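Peroxisomal membrane protein LPX1 (Saccharomyces cerevisiae, PDB 2Y6U) hydrolyses acyl esters as a peroxisomal alpha/beta-hydrolase with esterase, lipase and phospholipase A activity. Local coordinates at the interface of chains A and B. Numbering follows the deposited sequence. Chains: chain A/B, Peroxisomal membrane protein LPX1.

The Lpx1 dimer is held in part by terminal segments that reach across to the partner, an example of a common device in dimer assembly. The C-alpha centres of contact 1 and contact 2 lie about 33 Å apart, and the two share no residue. Contact 1 rests the C-terminal helix 360-378 of chain B on the end of helix 259-264 and nearby loops of chain A. Contact 2 docks the N-terminal stretch B:Trp17 to B:Arg19 against loops that follow helices 114-125 and 146-157. Two-fold symmetry repeats each with the chains exchanged, so both kinds of patch support the dimer twice.

Contact 1: the interface of chains A and B. Residues chain A 110, 264, 267-268; chain B 371, 374-375, 378.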
ATOM      1  N   THR A 110     -20.350  -6.343   5.983  1.00 29.59           N
ATOM      2  CA  THR A 110     -20.718  -5.163   6.786  1.00 32.60           C
ATOM      3  C   THR A 110     -19.517  -4.225   7.033  1.00 33.02           C
ATOM      4  O   THR A 110     -19.697  -3.072   7.419  1.00 35.51           O
ATOM      5  CB  THR A 110     -21.297  -5.573   8.092  1.00 33.95           C
ATOM      6  OG1 THR A 110     -20.336  -6.394   8.770  1.00 37.40           O
ATOM      7  CG2 THR A 110     -22.594  -6.410   7.810  1.00 35.15           C
ATOM      8  N   LEU A 264     -23.727   1.862   6.116  1.00 34.25           N
ATOM      9  CA  LEU A 264     -22.439   1.362   6.558  1.00 34.25           C
ATOM     10  C   LEU A 264     -21.254   2.297   6.317  1.00 32.42           C
ATOM     11  O   LEU A 264     -20.194   2.131   6.959  1.00 32.15           O
ATOM     12  CB  LEU A 264     -22.141   0.006   5.867  1.00 34.38           C
ATOM     13  CG  LEU A 264     -22.964  -1.181   6.279  1.00 37.03           C
ATOM     14  CD1 LEU A 264     -22.837  -2.400   5.362  1.00 37.89           C
ATOM     15  CD2 LEU A 264     -22.682  -1.548   7.762  1.00 38.26           C
ATOM     16  N   MET A 267     -20.814   4.075   9.796  1.00 32.07           N
ATOM     17  CA  MET A 267     -20.955   3.313  11.026  1.00 33.43           C
ATOM     18  C   MET A 267     -19.621   2.733  11.489  1.00 33.40           C
ATOM     19  O   MET A 267     -19.558   2.108  12.504  1.00 35.77           O
ATOM     20  CB  MET A 267     -21.934   2.161  10.774  1.00 35.23           C
ATOM     21  CG  MET A 267     -23.387   2.710  10.515  1.00 38.45           C
ATOM     22  SD  MET A 267     -24.539   1.419   9.865  1.00 39.93           S
ATOM     23  CE  MET A 267     -24.666   0.375  11.288  1.00 40.86           C
ATOM     24  N   ASN A 268     -18.562   2.960  10.736  1.00 32.18           N
ATOM     25  CA  ASN A 268     -17.324   2.157  10.929  1.00 33.13           C
ATOM     26  C   ASN A 268     -16.054   3.000  11.068  1.00 32.28           C
ATOM     27  O   ASN A 268     -14.946   2.434  11.039  1.00 29.55           O
ATOM     28  CB  ASN A 268     -17.171   1.358   9.617  1.00 34.10           C
ATOM     29  CG  ASN A 268     -16.492   0.076   9.826  1.00 38.59           C
ATOM     30  OD1 ASN A 268     -16.468  -0.511  10.948  1.00 42.35           O
ATOM     31  ND2 ASN A 268     -15.806  -0.365   8.765  1.00 40.38           N
TER
ATOM     32  N   PHE B 371     -26.130  -7.410   8.754  1.00 32.94           N
ATOM     33  CA  PHE B 371     -26.346  -5.987   8.898  1.00 33.98           C
ATOM     34  C   PHE B 371     -27.161  -5.693  10.148  1.00 35.59           C
ATOM     35  O   PHE B 371     -26.794  -4.801  10.897  1.00 36.81           O
ATOM     36  CB  PHE B 371     -27.051  -5.374   7.719  1.00 34.32           C
ATOM     37  CG  PHE B 371     -27.299  -3.914   7.878  1.00 35.90           C
ATOM     38  CD1 PHE B 371     -26.295  -3.003   7.604  1.00 35.31           C
ATOM     39  CD2 PHE B 371     -28.539  -3.433   8.296  1.00 34.09           C
ATOM     40  CE1 PHE B 371     -26.527  -1.680   7.720  1.00 37.77           C
ATOM     41  CE2 PHE B 371     -28.771  -2.072   8.437  1.00 37.50           C
ATOM     42  CZ  PHE B 371     -27.762  -1.197   8.178  1.00 38.49           C
ATOM     43  N   PHE B 374     -24.880  -6.064  13.166  1.00 38.17           N
ATOM     44  CA  PHE B 374     -23.865  -5.005  13.204  1.00 38.13           C
ATOM     45  C   PHE B 374     -24.490  -3.687  13.640  1.00 38.17           C
ATOM     46  O   PHE B 374     -23.928  -2.971  14.509  1.00 41.02           O
ATOM     47  CB  PHE B 374     -23.187  -4.911  11.813  1.00 37.15           C
ATOM     48  CG  PHE B 374     -22.175  -3.808  11.691  1.00 39.66           C
ATOM     49  CD1 PHE B 374     -20.966  -3.902  12.274  1.00 45.15           C
ATOM     50  CD2 PHE B 374     -22.471  -2.673  10.985  1.00 40.85           C
ATOM     51  CE1 PHE B 374     -20.070  -2.868  12.144  1.00 51.46           C
ATOM     52  CE2 PHE B 374     -21.596  -1.673  10.844  1.00 44.36           C
ATOM     53  CZ  PHE B 374     -20.400  -1.752  11.400  1.00 45.97           C
ATOM     54  N   LYS B 375     -25.659  -3.360  13.075  1.00 38.26           N
ATOM     55  CA  LYS B 375     -26.382  -2.141  13.437  1.00 41.32           C
ATOM     56  C   LYS B 375     -26.626  -2.142  14.970  1.00 44.00           C
ATOM     57  O   LYS B 375     -26.367  -1.120  15.663  1.00 46.14           O
ATOM     58  CB  LYS B 375     -27.699  -2.033  12.659  1.00 42.05           C
ATOM     59  CG  LYS B 375     -28.597  -0.885  13.136  1.00 49.28           C
ATOM     60  CD  LYS B 375     -30.073  -1.013  12.677  1.00 51.09           C
ATOM     61  CE  LYS B 375     -30.802  -2.196  13.284  1.00 58.55           C
ATOM     62  NZ  LYS B 375     -32.183  -1.813  13.749  1.00 64.19           N
ATOM     63  N   ALA B 378     -23.448  -1.344  16.732  1.00 50.51           N
ATOM     64  CA  ALA B 378     -22.913   0.002  16.503  1.00 47.92           C
ATOM     65  C   ALA B 378     -23.795   1.161  16.988  1.00 47.99           C
ATOM     66  O   ALA B 378     -23.314   2.271  17.249  1.00 45.77           O
ATOM     67  CB  ALA B 378     -22.591   0.202  14.990  1.00 46.06           C
TER
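B:Phe374 reaches from helix 360-378 to pack among A:Thr110, A:Leu264, A:Met267 and A:Asn268, a compact example of an aromatic side chain inserted among a partner's residues. Apolar packing carries most of this patch. CG of B:Phe374 stands anti to its backbone N (chi1 177°), which carries the ring across to chain A. One branch of A:Leu264 does the touching: CD2 lies 3.3 Å from CE2 of B:Phe374, a tight fit. The methyl CE of A:Met267 meets CE2 of B:Phe374 at 3.7 Å, and the bend at chi3 (68°) turns that methyl back toward the helix, where it also lies 3.7 Å from CA of B:Lys375. B:Phe371, one turn earlier, offers its ring edge to A:Leu264, whose CG lies in the ring plane, 3.9 Å from CE1. The methyl CG2 of A:Thr110 packs on the helix backbone, 3.9 Å from CA of B:Phe371.

Polar groups border the aromatic ring. The carbonyl O of A:Thr110 sits 4.1 Å above one face of B:Phe374, toward the rim, and the amide of A:Asn268 stands nearly upright to the ring, 81° between planes. With an alanine in place of B:Phe374, A:Leu264 and A:Met267 would probably lose the ring they share and a gap would open beneath the helix. The patch seats the extended C-terminal helix on the other subunit; this helix contributes to dimer contacts but is dispensable for dimerization.

Contact 2: the interface of chains A and B. Residues chain A 126, 158, 160-161; chain B 17-19.
A:Gln158 leaves its backbone with CG anti to N (chi1 176°) and then bends at chi2 (39°), a fold that brings its terminal amide beside B:Pro18. On the facing chain, B:Trp17 also has CG anti to its backbone N, and its indole lies with one face against its own neighbour: CB of B:Pro18 sits 3.7 Å above the centre of the ring plane. The peptide joining these two residues is cis.

The amide of A:Gln158 illustrates how one side chain can serve both its own loop and a partner. NE2 of A:Gln158 makes a weak hydrogen bond to the carbonyl O of B:Pro18 at 2.9 Å, and reaches the carbonyl O of B:Trp17 through a water molecule. At the other end of the amide, OE1 of A:Gln158 accepts a hydrogen bond from the backbone N of A:Asn160 at 2.9 Å, in the carbonyl plane and on a lone pair. This internal bond probably limits rotation of the amide and helps to keep NE2 directed toward chain B.

Around these polar links, the proline ring is wedged between loop residues of chain A. CD of B:Pro18 lies 3.7 Å from CD of A:Gln158, while CG of B:Pro18 rests 3.8 Å from CA of A:Leu161. A:Thr126 approaches this ring at about a right angle, its methyl CG2 3.8 Å from CD of B:Pro18. A:Leu161 likewise crosses B:Trp17 nearly perpendicularly, CD1 coming 4.0 Å from the indole atom CZ3. A:Asn160 lays its side chain against the backbone carbonyl of B:Arg19.

The site docks the N-terminal segment of one subunit onto surface loops of the other, adding to the dimer interface.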
ATOM      1  N   THR A 126      -2.411   3.045 -10.370  1.00 23.43           N
ATOM      2  CA  THR A 126      -1.056   2.716 -10.666  1.00 26.72           C
ATOM      3  C   THR A 126      -0.940   1.932 -11.972  1.00 29.52           C
ATOM      4  O   THR A 126       0.082   2.047 -12.722  1.00 32.70           O
ATOM      5  CB  THR A 126      -0.318   1.908  -9.521  1.00 26.90           C
ATOM      6  OG1 THR A 126      -1.107   0.773  -9.161  1.00 26.62           O
ATOM      7  CG2 THR A 126      -0.181   2.919  -8.244  1.00 25.70           C
ATOM      8  N   GLN A 158       1.165   5.379  -0.726  1.00 22.09           N
ATOM      9  CA  GLN A 158       1.963   5.403  -1.982  1.00 21.51           C
ATOM     10  C   GLN A 158       2.264   6.913  -2.286  1.00 20.97           C
ATOM     11  O   GLN A 158       1.568   7.546  -3.057  1.00 21.01           O
ATOM     12  CB  GLN A 158       1.146   4.780  -3.063  1.00 20.75           C
ATOM     13  CG  GLN A 158       1.835   4.820  -4.531  1.00 22.50           C
ATOM     14  CD  GLN A 158       3.285   4.581  -4.492  1.00 20.05           C
ATOM     15  OE1 GLN A 158       4.062   5.494  -4.174  1.00 21.95           O
ATOM     16  NE2 GLN A 158       3.707   3.330  -4.787  1.00 20.48           N
ATOM     17  N   ASN A 160       4.328   8.404  -4.057  1.00 22.47           N
ATOM     18  CA  ASN A 160       5.050   8.778  -5.264  1.00 25.39           C
ATOM     19  C   ASN A 160       4.115   8.916  -6.453  1.00 25.82           C
ATOM     20  O   ASN A 160       4.554   9.051  -7.567  1.00 23.78           O
ATOM     21  CB  ASN A 160       6.090   7.713  -5.491  1.00 24.50           C
ATOM     22  CG  ASN A 160       6.984   7.545  -4.338  1.00 28.22           C
ATOM     23  OD1 ASN A 160       7.715   8.480  -4.004  1.00 25.96           O
ATOM     24  ND2 ASN A 160       6.984   6.316  -3.684  1.00 25.23           N
ATOM     25  N   LEU A 161       2.801   8.854  -6.235  1.00 23.20           N
ATOM     26  CA  LEU A 161       1.857   8.864  -7.317  1.00 24.81           C
ATOM     27  C   LEU A 161       1.248  10.264  -7.538  1.00 25.16           C
ATOM     28  O   LEU A 161       1.327  10.730  -8.650  1.00 26.70           O
ATOM     29  CB  LEU A 161       0.742   7.873  -7.131  1.00 22.57           C
ATOM     30  CG  LEU A 161      -0.352   7.656  -8.241  1.00 25.18           C
ATOM     31  CD1 LEU A 161       0.303   7.150  -9.478  1.00 24.47           C
ATOM     32  CD2 LEU A 161      -1.493   6.716  -7.650  1.00 24.54           C
TER
ATOM     33  N   TRP B  17       5.029   0.037  -8.509  1.00 23.72           N
ATOM     34  CA  TRP B  17       5.222   1.353  -9.177  1.00 24.18           C
ATOM     35  C   TRP B  17       4.109   2.230  -8.707  1.00 23.28           C
ATOM     36  O   TRP B  17       2.929   1.780  -8.580  1.00 23.48           O
ATOM     37  CB  TRP B  17       5.220   1.187 -10.749  1.00 26.10           C
ATOM     38  CG  TRP B  17       5.450   2.502 -11.459  1.00 25.54           C
ATOM     39  CD1 TRP B  17       6.657   2.992 -11.885  1.00 27.81           C
ATOM     40  CD2 TRP B  17       4.487   3.525 -11.723  1.00 25.18           C
ATOM     41  NE1 TRP B  17       6.502   4.259 -12.368  1.00 27.50           N
ATOM     42  CE2 TRP B  17       5.178   4.612 -12.325  1.00 25.42           C
ATOM     43  CE3 TRP B  17       3.122   3.647 -11.526  1.00 28.68           C
ATOM     44  CZ2 TRP B  17       4.537   5.813 -12.658  1.00 28.01           C
ATOM     45  CZ3 TRP B  17       2.490   4.804 -11.897  1.00 33.16           C
ATOM     46  CH2 TRP B  17       3.208   5.894 -12.427  1.00 29.74           C
ATOM     47  N   PRO B  18       4.404   3.519  -8.489  1.00 23.79           N
ATOM     48  CA  PRO B  18       5.657   4.251  -8.563  1.00 22.52           C
ATOM     49  C   PRO B  18       6.513   4.049  -7.351  1.00 24.04           C
ATOM     50  O   PRO B  18       6.120   3.334  -6.439  1.00 22.51           O
ATOM     51  CB  PRO B  18       5.217   5.719  -8.716  1.00 23.49           C
ATOM     52  CG  PRO B  18       3.906   5.766  -8.024  1.00 24.33           C
ATOM     53  CD  PRO B  18       3.277   4.386  -8.202  1.00 24.81           C
ATOM     54  N   ARG B  19       7.692   4.657  -7.423  1.00 22.95           N
ATOM     55  CA  ARG B  19       8.782   4.468  -6.489  1.00 23.24           C
ATOM     56  C   ARG B  19       9.347   5.832  -6.111  1.00 24.07           C
ATOM     57  O   ARG B  19       9.032   6.836  -6.722  1.00 23.35           O
ATOM     58  CB  ARG B  19       9.879   3.540  -7.058  1.00 21.66           C
ATOM     59  CG  ARG B  19       9.294   2.214  -7.661  1.00 24.37           C
ATOM     60  CD  ARG B  19      10.428   1.299  -8.062  1.00 23.66           C
ATOM     61  NE  ARG B  19      11.159   0.670  -6.963  1.00 23.57           N
ATOM     62  CZ  ARG B  19      10.722  -0.425  -6.296  1.00 24.69           C
ATOM     63  NH1 ARG B  19       9.547  -0.948  -6.617  1.00 23.16           N
ATOM     64  NH2 ARG B  19      11.492  -1.043  -5.403  1.00 24.61           N
TER
HETATM   65  O   HOH W   1       2.200   1.020  -5.826  0.50 22.24           O